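PDB 3D7N: flavodoxin, WrbA-like protein from Agrobacterium tumefaciens, which probably binds FMN and transfers electrons, perhaps as an NAD(P)H:quinone oxidoreductase like its WrbA relatives in the flavodoxin-like family. Local coordinates for residues S7-S15 with V27-I38; D53-T64 with K88-N99. All blocks are in the same frame, centred on the assembly; numbering follows the deposited sequence.

Contact 1: residues S7-S15 with V27-I38; sequences SNTVVVYHS and VAEGAEATLHAI
Strand 9-13 and strand 34-37 run parallel, their axes 4.8 Å apart at closest and inclined by 23°, while helix 27-31 lies antiparallel to the first strand over one face. Five backbone bonds alternate between the strands, from T34 N to T9 O at one end to I38 N to Y13 O (2.8 Å) at the other. On the helix side, V11 is the central side chain. With CG1 opposite the backbone N (chi1 170°), its CG2 points into the helix and its turn, 4.0 Å from V27 CG1 and 3.8 Å from A33 CB, while its CG1 lies alongside L35 CD2. Small A31 and A33 let the chain turn back close to the strand: T9 CG2 meets A31 CB at 3.9 Å. E32, with positive phi, ends the helix as C-prime of a Schellman motif, in which A33 N bonds to A28 O (2.8 Å). Next along this face, the Y13 ring swings across to the neighbouring strand because CG sits between its own backbone N and carbonyl carbon (chi1 70°). A37 CA packs over one ring face, 4.2 Å from the centroid, and L35 CD2 touches Y13 CE2 at 3.7 Å. Beta-branched V10 and V12, suited to an extended chain, point to the other face with H36. There V12 and I38 also touch F76 of helix 71-79. Strand 9-13, helix 19-31 and strand 34-37 form the opening beta-alpha-beta unit of a flavodoxin-like fold.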
loop_
_atom_site.group_PDB
_atom_site.type_symbol
_atom_site.label_atom_id
_atom_site.label_comp_id
_atom_site.label_asym_id
_atom_site.label_seq_id
_atom_site.Cartn_x
_atom_site.Cartn_y
_atom_site.Cartn_z
ATOM N N SER A 7 -22.628 -8.796 21.901
ATOM C CA SER A 7 -22.309 -7.826 20.828
ATOM C C SER A 7 -23.196 -7.857 19.588
ATOM O O SER A 7 -23.696 -8.903 19.184
ATOM C CB SER A 7 -20.842 -7.994 20.381
ATOM O OG SER A 7 -20.660 -9.122 19.526
ATOM N N ASN A 8 -23.362 -6.680 18.996
ATOM C CA ASN A 8 -24.064 -6.513 17.740
ATOM C C ASN A 8 -23.028 -6.198 16.663
ATOM O O ASN A 8 -22.372 -5.184 16.703
ATOM C CB ASN A 8 -25.135 -5.395 17.853
ATOM C CG ASN A 8 -25.768 -5.024 16.476
ATOM O OD1 ASN A 8 -26.084 -5.923 15.654
ATOM N ND2 ASN A 8 -25.950 -3.704 16.220
ATOM N N THR A 9 -22.865 -7.128 15.737
ATOM C CA THR A 9 -21.968 -7.019 14.607
ATOM C C THR A 9 -22.798 -6.844 13.353
ATOM O O THR A 9 -23.815 -7.473 13.198
ATOM C CB THR A 9 -21.082 -8.254 14.496
ATOM O OG1 THR A 9 -20.400 -8.412 15.737
ATOM C CG2 THR A 9 -20.006 -8.115 13.330
ATOM N N VAL A 10 -22.381 -5.949 12.472
ATOM C CA VAL A 10 -23.025 -5.786 11.182
ATOM C C VAL A 10 -22.048 -6.126 10.079
ATOM O O VAL A 10 -20.906 -5.661 10.099
ATOM C CB VAL A 10 -23.519 -4.332 11.008
ATOM C CG1 VAL A 10 -23.785 -4.014 9.530
ATOM C CG2 VAL A 10 -24.767 -4.090 11.881
ATOM N N VAL A 11 -22.464 -6.960 9.133
ATOM C CA VAL A 11 -21.691 -7.174 7.916
ATOM C C VAL A 11 -22.339 -6.306 6.817
ATOM O O VAL A 11 -23.554 -6.490 6.485
ATOM C CB VAL A 11 -21.649 -8.653 7.520
ATOM C CG1 VAL A 11 -21.063 -8.805 6.133
ATOM C CG2 VAL A 11 -20.881 -9.459 8.564
ATOM N N VAL A 12 -21.560 -5.333 6.307
ATOM C CA VAL A 12 -22.003 -4.417 5.235
ATOM C C VAL A 12 -21.110 -4.715 4.032
ATOM O O VAL A 12 -19.873 -4.693 4.140
ATOM C CB VAL A 12 -21.929 -2.904 5.664
ATOM C CG1 VAL A 12 -20.471 -2.473 6.003
ATOM C CG2 VAL A 12 -22.556 -2.000 4.600
ATOM N N TYR A 13 -21.716 -5.080 2.908
ATOM C CA TYR A 13 -20.932 -5.649 1.809
ATOM C C TYR A 13 -21.517 -5.320 0.450
ATOM O O TYR A 13 -22.730 -5.115 0.292
ATOM C CB TYR A 13 -20.882 -7.197 1.947
ATOM C CG TYR A 13 -22.226 -7.849 1.667
ATOM C CD1 TYR A 13 -22.515 -8.396 0.417
ATOM C CD2 TYR A 13 -23.236 -7.849 2.629
ATOM C CE1 TYR A 13 -23.798 -8.936 0.127
ATOM C CE2 TYR A 13 -24.520 -8.416 2.354
ATOM C CZ TYR A 13 -24.777 -8.951 1.103
ATOM O OH TYR A 13 -26.020 -9.486 0.819
ATOM N N HIS A 14 -20.648 -5.349 -0.545
ATOM C CA HIS A 14 -21.088 -5.338 -1.936
ATOM C C HIS A 14 -20.706 -6.675 -2.589
ATOM O O HIS A 14 -19.615 -7.179 -2.344
ATOM C CB HIS A 14 -20.478 -4.131 -2.702
ATOM C CG HIS A 14 -20.756 -4.171 -4.164
ATOM N ND1 HIS A 14 -19.793 -4.499 -5.091
ATOM C CD2 HIS A 14 -21.913 -4.023 -4.858
ATOM C CE1 HIS A 14 -20.336 -4.516 -6.300
ATOM N NE2 HIS A 14 -21.623 -4.238 -6.184
ATOM N N SER A 15 -21.626 -7.261 -3.363
ATOM C CA SER A 15 -21.275 -8.339 -4.288
ATOM C C SER A 15 -21.620 -8.029 -5.720
ATOM O O SER A 15 -22.786 -7.848 -6.092
ATOM C CB SER A 15 -21.914 -9.665 -3.918
ATOM O OG SER A 15 -23.153 -9.410 -3.352
ATOM N N VAL A 27 -19.198 -14.986 7.154
ATOM C CA VAL A 27 -18.748 -14.089 8.209
ATOM C C VAL A 27 -19.926 -13.753 9.130
ATOM O O VAL A 27 -19.799 -13.877 10.338
ATOM C CB VAL A 27 -18.073 -12.799 7.615
ATOM C CG1 VAL A 27 -17.657 -11.760 8.728
ATOM C CG2 VAL A 27 -16.884 -13.192 6.712
ATOM N N ALA A 28 -21.089 -13.410 8.567
ATOM C CA ALA A 28 -22.307 -13.201 9.356
ATOM C C ALA A 28 -22.630 -14.393 10.287
ATOM O O ALA A 28 -22.912 -14.218 11.456
ATOM C CB ALA A 28 -23.470 -12.905 8.437
ATOM N N GLU A 29 -22.588 -15.612 9.757
ATOM C CA GLU A 29 -22.745 -16.834 10.552
ATOM C C GLU A 29 -21.779 -16.918 11.734
ATOM O O GLU A 29 -22.196 -17.203 12.844
ATOM C CB GLU A 29 -22.570 -18.056 9.640
ATOM C CG GLU A 29 -22.718 -19.406 10.293
ATOM C CD GLU A 29 -22.712 -20.516 9.264
ATOM O OE1 GLU A 29 -22.985 -20.217 8.089
ATOM O OE2 GLU A 29 -22.436 -21.683 9.615
ATOM N N GLY A 30 -20.492 -16.670 11.511
ATOM C CA GLY A 30 -19.516 -16.729 12.599
ATOM C C GLY A 30 -19.723 -15.685 13.681
ATOM O O GLY A 30 -19.594 -15.982 14.892
ATOM N N ALA A 31 -20.007 -14.449 13.239
ATOM C CA ALA A 31 -20.233 -13.300 14.149
ATOM C C ALA A 31 -21.677 -13.229 14.648
ATOM O O ALA A 31 -22.003 -12.356 15.469
ATOM C CB ALA A 31 -19.920 -12.023 13.454
ATOM N N GLU A 32 -22.530 -14.132 14.142
ATOM C CA GLU A 32 -23.962 -14.001 14.305
ATOM C C GLU A 32 -24.387 -12.561 14.029
ATOM O O GLU A 32 -24.990 -11.927 14.874
ATOM C CB GLU A 32 -24.354 -14.437 15.718
ATOM C CG GLU A 32 -23.908 -15.869 16.037
ATOM C CD GLU A 32 -24.414 -16.368 17.397
ATOM O OE1 GLU A 32 -24.106 -15.721 18.432
ATOM O OE2 GLU A 32 -25.136 -17.394 17.430
ATOM N N ALA A 33 -24.031 -12.057 12.847
ATOM C CA ALA A 33 -24.223 -10.663 12.456
ATOM C C ALA A 33 -25.497 -10.502 11.666
ATOM O O ALA A 33 -26.055 -11.475 11.176
ATOM C CB ALA A 33 -23.065 -10.220 11.605
ATOM N N THR A 34 -25.965 -9.263 11.541
ATOM C CA THR A 34 -26.953 -8.949 10.521
ATOM C C THR A 34 -26.190 -8.524 9.249
ATOM O O THR A 34 -25.023 -8.093 9.302
ATOM C CB THR A 34 -27.994 -7.906 11.004
ATOM O OG1 THR A 34 -27.323 -6.720 11.415
ATOM C CG2 THR A 34 -28.769 -8.446 12.170
ATOM N N LEU A 35 -26.843 -8.726 8.116
ATOM C CA LEU A 35 -26.272 -8.514 6.814
ATOM C C LEU A 35 -26.936 -7.302 6.187
ATOM O O LEU A 35 -28.177 -7.149 6.258
ATOM C CB LEU A 35 -26.520 -9.713 5.917
ATOM C CG LEU A 35 -25.575 -10.905 6.003
ATOM C CD1 LEU A 35 -26.243 -12.094 5.321
ATOM C CD2 LEU A 35 -24.298 -10.551 5.363
ATOM N N HIS A 36 -26.117 -6.444 5.575
ATOM C CA HIS A 36 -26.626 -5.292 4.856
ATOM C C HIS A 36 -25.877 -5.114 3.554
ATOM O O HIS A 36 -24.664 -5.067 3.548
ATOM C CB HIS A 36 -26.537 -4.047 5.737
ATOM C CG HIS A 36 -27.614 -3.985 6.774
ATOM N ND1 HIS A 36 -28.893 -3.559 6.490
ATOM C CD2 HIS A 36 -27.610 -4.325 8.082
ATOM C CE1 HIS A 36 -29.631 -3.627 7.584
ATOM N NE2 HIS A 36 -28.876 -4.091 8.566
ATOM N N ALA A 37 -26.618 -5.017 2.458
ATOM C CA ALA A 37 -26.043 -5.104 1.126
ATOM C C ALA A 37 -26.003 -3.730 0.524
ATOM O O ALA A 37 -27.032 -3.084 0.473
ATOM C CB ALA A 37 -26.883 -6.029 0.249
ATOM N N ILE A 38 -24.824 -3.277 0.089
ATOM C CA ILE A 38 -24.699 -2.098 -0.790
ATOM C C ILE A 38 -25.195 -2.559 -2.145
ATOM O O ILE A 38 -24.738 -3.588 -2.640
ATOM C CB ILE A 38 -23.236 -1.660 -0.936
ATOM C CG1 ILE A 38 -22.652 -1.277 0.431
ATOM C CG2 ILE A 38 -23.065 -0.558 -1.988
ATOM C CD1 ILE A 38 -21.115 -1.526 0.588
#

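Contact 2: residues D53-T64 with K88-N99; sequences DAADAIIFGTPT and KWQDKVFGGFTN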
loop_
_atom_site.group_PDB
_atom_site.type_symbol
_atom_site.label_atom_id
_atom_site.label_comp_id
_atom_site.label_asym_id
_atom_site.label_seq_id
_atom_site.Cartn_x
_atom_site.Cartn_y
_atom_site.Cartn_z
ATOM N N ASP A 53 -24.372 2.735 12.503
ATOM C CA ASP A 53 -24.271 3.582 13.704
ATOM C C ASP A 53 -24.604 2.838 15.042
ATOM O O ASP A 53 -24.107 3.231 16.087
ATOM C CB ASP A 53 -25.169 4.831 13.630
ATOM C CG ASP A 53 -24.812 5.782 12.485
ATOM O OD1 ASP A 53 -23.849 5.563 11.703
ATOM O OD2 ASP A 53 -25.569 6.775 12.363
ATOM N N ALA A 54 -25.409 1.781 15.012
ATOM C CA ALA A 54 -25.780 1.079 16.279
ATOM C C ALA A 54 -24.929 -0.169 16.532
ATOM O O ALA A 54 -25.084 -0.810 17.559
ATOM C CB ALA A 54 -27.288 0.722 16.324
ATOM N N ALA A 55 -24.035 -0.501 15.611
ATOM C CA ALA A 55 -23.213 -1.736 15.729
ATOM C C ALA A 55 -22.074 -1.542 16.722
ATOM O O ALA A 55 -21.544 -0.417 16.842
ATOM C CB ALA A 55 -22.670 -2.178 14.372
ATOM N N ASP A 56 -21.746 -2.613 17.457
ATOM C CA ASP A 56 -20.466 -2.706 18.184
ATOM C C ASP A 56 -19.253 -3.061 17.274
ATOM O O ASP A 56 -18.115 -2.772 17.638
ATOM C CB ASP A 56 -20.543 -3.735 19.304
ATOM C CG ASP A 56 -21.533 -3.360 20.361
ATOM O OD1 ASP A 56 -21.450 -2.235 20.894
ATOM O OD2 ASP A 56 -22.377 -4.220 20.669
ATOM N N ALA A 57 -19.526 -3.713 16.134
ATOM C CA ALA A 57 -18.522 -4.135 15.169
ATOM C C ALA A 57 -19.115 -4.000 13.773
ATOM O O ALA A 57 -20.283 -4.278 13.587
ATOM C CB ALA A 57 -18.058 -5.557 15.406
ATOM N N ILE A 58 -18.288 -3.511 12.841
ATOM C CA ILE A 58 -18.627 -3.319 11.411
ATOM C C ILE A 58 -17.589 -4.072 10.623
ATOM O O ILE A 58 -16.383 -3.845 10.787
ATOM C CB ILE A 58 -18.606 -1.826 10.959
ATOM C CG1 ILE A 58 -19.599 -1.012 11.794
ATOM C CG2 ILE A 58 -18.951 -1.710 9.490
ATOM C CD1 ILE A 58 -19.493 0.527 11.626
ATOM N N ILE A 59 -18.067 -5.018 9.828
ATOM C CA ILE A 59 -17.204 -5.803 8.980
ATOM C C ILE A 59 -17.561 -5.463 7.535
ATOM O O ILE A 59 -18.676 -5.638 7.107
ATOM C CB ILE A 59 -17.332 -7.320 9.230
ATOM C CG1 ILE A 59 -17.187 -7.642 10.725
ATOM C CG2 ILE A 59 -16.288 -8.104 8.395
ATOM C CD1 ILE A 59 -17.315 -9.197 11.060
ATOM N N PHE A 60 -16.573 -4.970 6.818
ATOM C CA PHE A 60 -16.691 -4.541 5.446
ATOM C C PHE A 60 -16.417 -5.690 4.455
ATOM O O PHE A 60 -15.405 -6.351 4.535
ATOM C CB PHE A 60 -15.614 -3.484 5.185
ATOM C CG PHE A 60 -15.771 -2.172 5.977
ATOM C CD1 PHE A 60 -16.944 -1.498 6.021
ATOM C CD2 PHE A 60 -14.680 -1.602 6.606
ATOM C CE1 PHE A 60 -17.044 -0.288 6.728
ATOM C CE2 PHE A 60 -14.764 -0.403 7.262
ATOM C CZ PHE A 60 -15.939 0.253 7.329
ATOM N N GLY A 61 -17.283 -5.850 3.474
ATOM C CA GLY A 61 -17.098 -6.837 2.441
ATOM C C GLY A 61 -17.066 -6.263 1.037
ATOM O O GLY A 61 -17.954 -5.552 0.624
ATOM N N THR A 62 -16.057 -6.613 0.257
ATOM C CA THR A 62 -16.072 -6.169 -1.147
ATOM C C THR A 62 -15.258 -7.082 -2.028
ATOM O O THR A 62 -14.278 -7.662 -1.565
ATOM C CB THR A 62 -15.590 -4.707 -1.273
ATOM O OG1 THR A 62 -15.488 -4.354 -2.657
ATOM C CG2 THR A 62 -14.211 -4.488 -0.565
ATOM N N PRO A 63 -15.673 -7.228 -3.280
ATOM C CA PRO A 63 -14.853 -7.806 -4.344
ATOM C C PRO A 63 -13.607 -6.980 -4.568
ATOM O O PRO A 63 -13.601 -5.857 -4.184
ATOM C CB PRO A 63 -15.746 -7.718 -5.604
ATOM C CG PRO A 63 -17.099 -7.299 -5.155
ATOM C CD PRO A 63 -17.030 -6.864 -3.740
ATOM N N THR A 64 -12.577 -7.566 -5.171
ATOM C CA THR A 64 -11.400 -6.860 -5.607
ATOM C C THR A 64 -11.551 -6.864 -7.082
ATOM O O THR A 64 -11.732 -7.909 -7.684
ATOM C CB THR A 64 -10.118 -7.572 -5.231
ATOM O OG1 THR A 64 -9.946 -7.491 -3.816
ATOM C CG2 THR A 64 -8.838 -6.948 -5.961
ATOM N N LYS A 88 -19.282 9.222 14.472
ATOM C CA LYS A 88 -20.240 8.218 14.916
ATOM C C LYS A 88 -19.654 6.813 15.105
ATOM O O LYS A 88 -20.146 6.051 15.944
ATOM C CB LYS A 88 -21.436 8.155 13.961
ATOM C CG LYS A 88 -22.331 9.416 14.020
ATOM C CD LYS A 88 -23.847 9.120 14.080
ATOM C CE LYS A 88 -24.489 9.246 15.489
ATOM N NZ LYS A 88 -25.109 10.592 15.720
ATOM N N TRP A 89 -18.596 6.471 14.360
ATOM C CA TRP A 89 -18.048 5.139 14.415
ATOM C C TRP A 89 -16.749 5.061 15.202
ATOM O O TRP A 89 -16.067 4.034 15.144
ATOM C CB TRP A 89 -17.845 4.560 12.993
ATOM C CG TRP A 89 -19.101 4.473 12.150
ATOM C CD1 TRP A 89 -20.367 4.728 12.547
ATOM C CD2 TRP A 89 -19.194 4.064 10.775
ATOM N NE1 TRP A 89 -21.236 4.552 11.524
ATOM C CE2 TRP A 89 -20.556 4.147 10.413
ATOM C CE3 TRP A 89 -18.264 3.640 9.820
ATOM C CZ2 TRP A 89 -21.019 3.809 9.133
ATOM C CZ3 TRP A 89 -18.706 3.309 8.545
ATOM C CH2 TRP A 89 -20.076 3.397 8.208
ATOM N N GLN A 90 -16.382 6.127 15.904
ATOM C CA GLN A 90 -15.153 6.137 16.712
ATOM C C GLN A 90 -15.187 4.979 17.727
ATOM O O GLN A 90 -16.217 4.683 18.348
ATOM C CB GLN A 90 -14.969 7.504 17.438
ATOM C CG GLN A 90 -13.488 7.883 17.881
ATOM C CD GLN A 90 -12.669 8.669 16.790
ATOM O OE1 GLN A 90 -11.617 9.297 17.086
ATOM N NE2 GLN A 90 -13.166 8.653 15.537
ATOM N N ASP A 91 -14.062 4.298 17.850
ATOM C CA ASP A 91 -13.877 3.213 18.812
ATOM C C ASP A 91 -14.657 1.928 18.574
ATOM O O ASP A 91 -14.584 1.009 19.388
ATOM C CB ASP A 91 -14.081 3.715 20.238
ATOM C CG ASP A 91 -13.142 4.818 20.577
ATOM O OD1 ASP A 91 -12.093 4.877 19.930
ATOM O OD2 ASP A 91 -13.450 5.645 21.450
ATOM N N LYS A 92 -15.365 1.834 17.462
ATOM C CA LYS A 92 -15.994 0.585 17.075
ATOM C C LYS A 92 -14.927 -0.415 16.631
ATOM O O LYS A 92 -13.819 -0.029 16.209
ATOM C CB LYS A 92 -17.039 0.836 15.958
ATOM C CG LYS A 92 -18.279 1.665 16.409
ATOM C CD LYS A 92 -19.405 1.584 15.379
ATOM C CE LYS A 92 -20.599 2.531 15.638
ATOM N NZ LYS A 92 -21.366 2.237 16.856
ATOM N N VAL A 93 -15.267 -1.692 16.690
ATOM C CA VAL A 93 -14.381 -2.767 16.232
ATOM C C VAL A 93 -14.694 -3.017 14.755
ATOM O O VAL A 93 -15.853 -3.130 14.397
ATOM C CB VAL A 93 -14.621 -4.063 17.043
ATOM C CG1 VAL A 93 -13.875 -5.237 16.437
ATOM C CG2 VAL A 93 -14.253 -3.846 18.569
ATOM N N PHE A 94 -13.660 -3.030 13.901
ATOM C CA PHE A 94 -13.784 -3.256 12.469
ATOM C C PHE A 94 -13.012 -4.533 12.036
ATOM O O PHE A 94 -12.007 -4.933 12.672
ATOM C CB PHE A 94 -13.219 -2.050 11.694
ATOM C CG PHE A 94 -14.075 -0.819 11.735
ATOM C CD1 PHE A 94 -14.944 -0.513 10.672
ATOM C CD2 PHE A 94 -14.019 0.043 12.803
ATOM C CE1 PHE A 94 -15.766 0.639 10.727
ATOM C CE2 PHE A 94 -14.820 1.198 12.851
ATOM C CZ PHE A 94 -15.701 1.477 11.836
ATOM N N GLY A 95 -13.528 -5.172 10.982
ATOM C CA GLY A 95 -12.817 -6.168 10.209
ATOM C C GLY A 95 -13.213 -6.060 8.720
ATOM O O GLY A 95 -14.007 -5.202 8.334
ATOM N N GLY A 96 -12.651 -6.919 7.868
ATOM C CA GLY A 96 -12.962 -6.868 6.452
ATOM C C GLY A 96 -12.775 -8.203 5.783
ATOM O O GLY A 96 -12.209 -9.132 6.367
ATOM N N PHE A 97 -13.259 -8.286 4.552
ATOM C CA PHE A 97 -12.942 -9.393 3.706
ATOM C C PHE A 97 -13.082 -9.061 2.241
ATOM O O PHE A 97 -13.757 -8.131 1.862
ATOM C CB PHE A 97 -13.829 -10.603 4.057
ATOM C CG PHE A 97 -15.297 -10.313 4.032
ATOM C CD1 PHE A 97 -16.056 -10.636 2.925
ATOM C CD2 PHE A 97 -15.919 -9.724 5.124
ATOM C CE1 PHE A 97 -17.411 -10.340 2.906
ATOM C CE2 PHE A 97 -17.245 -9.422 5.090
ATOM C CZ PHE A 97 -17.990 -9.739 3.978
ATOM N N THR A 98 -12.443 -9.875 1.421
ATOM C CA THR A 98 -12.486 -9.694 -0.004
ATOM C C THR A 98 -12.336 -11.033 -0.704
ATOM O O THR A 98 -11.953 -12.015 -0.120
ATOM C CB THR A 98 -11.428 -8.633 -0.515
ATOM O OG1 THR A 98 -11.799 -8.196 -1.841
ATOM C CG2 THR A 98 -9.962 -9.184 -0.521
ATOM N N ASN A 99 -12.654 -11.045 -1.994
ATOM C CA ASN A 99 -12.559 -12.258 -2.795
ATOM C C ASN A 99 -12.511 -11.959 -4.290
ATOM O O ASN A 99 -13.326 -11.195 -4.806
ATOM C CB ASN A 99 -13.726 -13.198 -2.485
ATOM C CG ASN A 99 -15.035 -12.716 -3.078
ATOM O OD1 ASN A 99 -15.463 -13.188 -4.132
ATOM N ND2 ASN A 99 -15.680 -11.772 -2.402
#
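K88 and W89 meet D53 of helix 46-54. K88 lays its CD 3.4 Å from D53 OD2, and the indole of W89 gives its NE1 hydrogen to D53 OD1 (2.8 Å) nearly in the ring plane, reaching the oxygen on its anti side. I58 CD1 sits over the centre of the six-membered ring, 3.9 Å from the centroid. K92 closes a type II turn begun at W89 and folds back, its long chain bent at the last torsion (chi4 -65°), so that NZ bonds to A55 O (2.7 Å) in the plane of that carbonyl, and to D53 O from above the plane of the D53 carbonyl. From V93 onward the strands pair in parallel. F94 lies beside I58 and meets the F60 ring obliquely, planes 36° apart. G95, without a side chain, leaves the face beside I59 to I59 CG2 and the F97 ring; G96 N bonds to Y176 OH. Glycine G61, lacking CB, lets the F97 ring lie over its CA, 3.6 Å from the centroid. I59 CG2 meets the edge of that ring. T98 OG1 donates to T62 O at 2.6 Å. Helix 104-120 packs on F60, F94 and T98, whereas V180 of helix 167-186 touches A57, I59 and V93 on the opposite face.

How the contacts relate
Contacts 1 and 2 follow one another along the chain, with helix 46-54 coming after strand 34-37, yet their centres are only about 9 Å apart. Strands 9-13 and 57-65 are neighbours in one sheet, so the two pairings make a continuous parallel order of 34-37, 9-13, 57-65 and 93-100. The junction probably includes hydrogen bonds from D56 N to N8 O (2.8 Å) and from V10 N to A57 O (2.9 Å). At the other end, H14 O packs 3.0 Å from P63 CD. Flavodoxin-like proteins usually hold FMN at the C-terminal ends of such strands, consistent with a cofactor site near H14-S15, P63-T64 and N99.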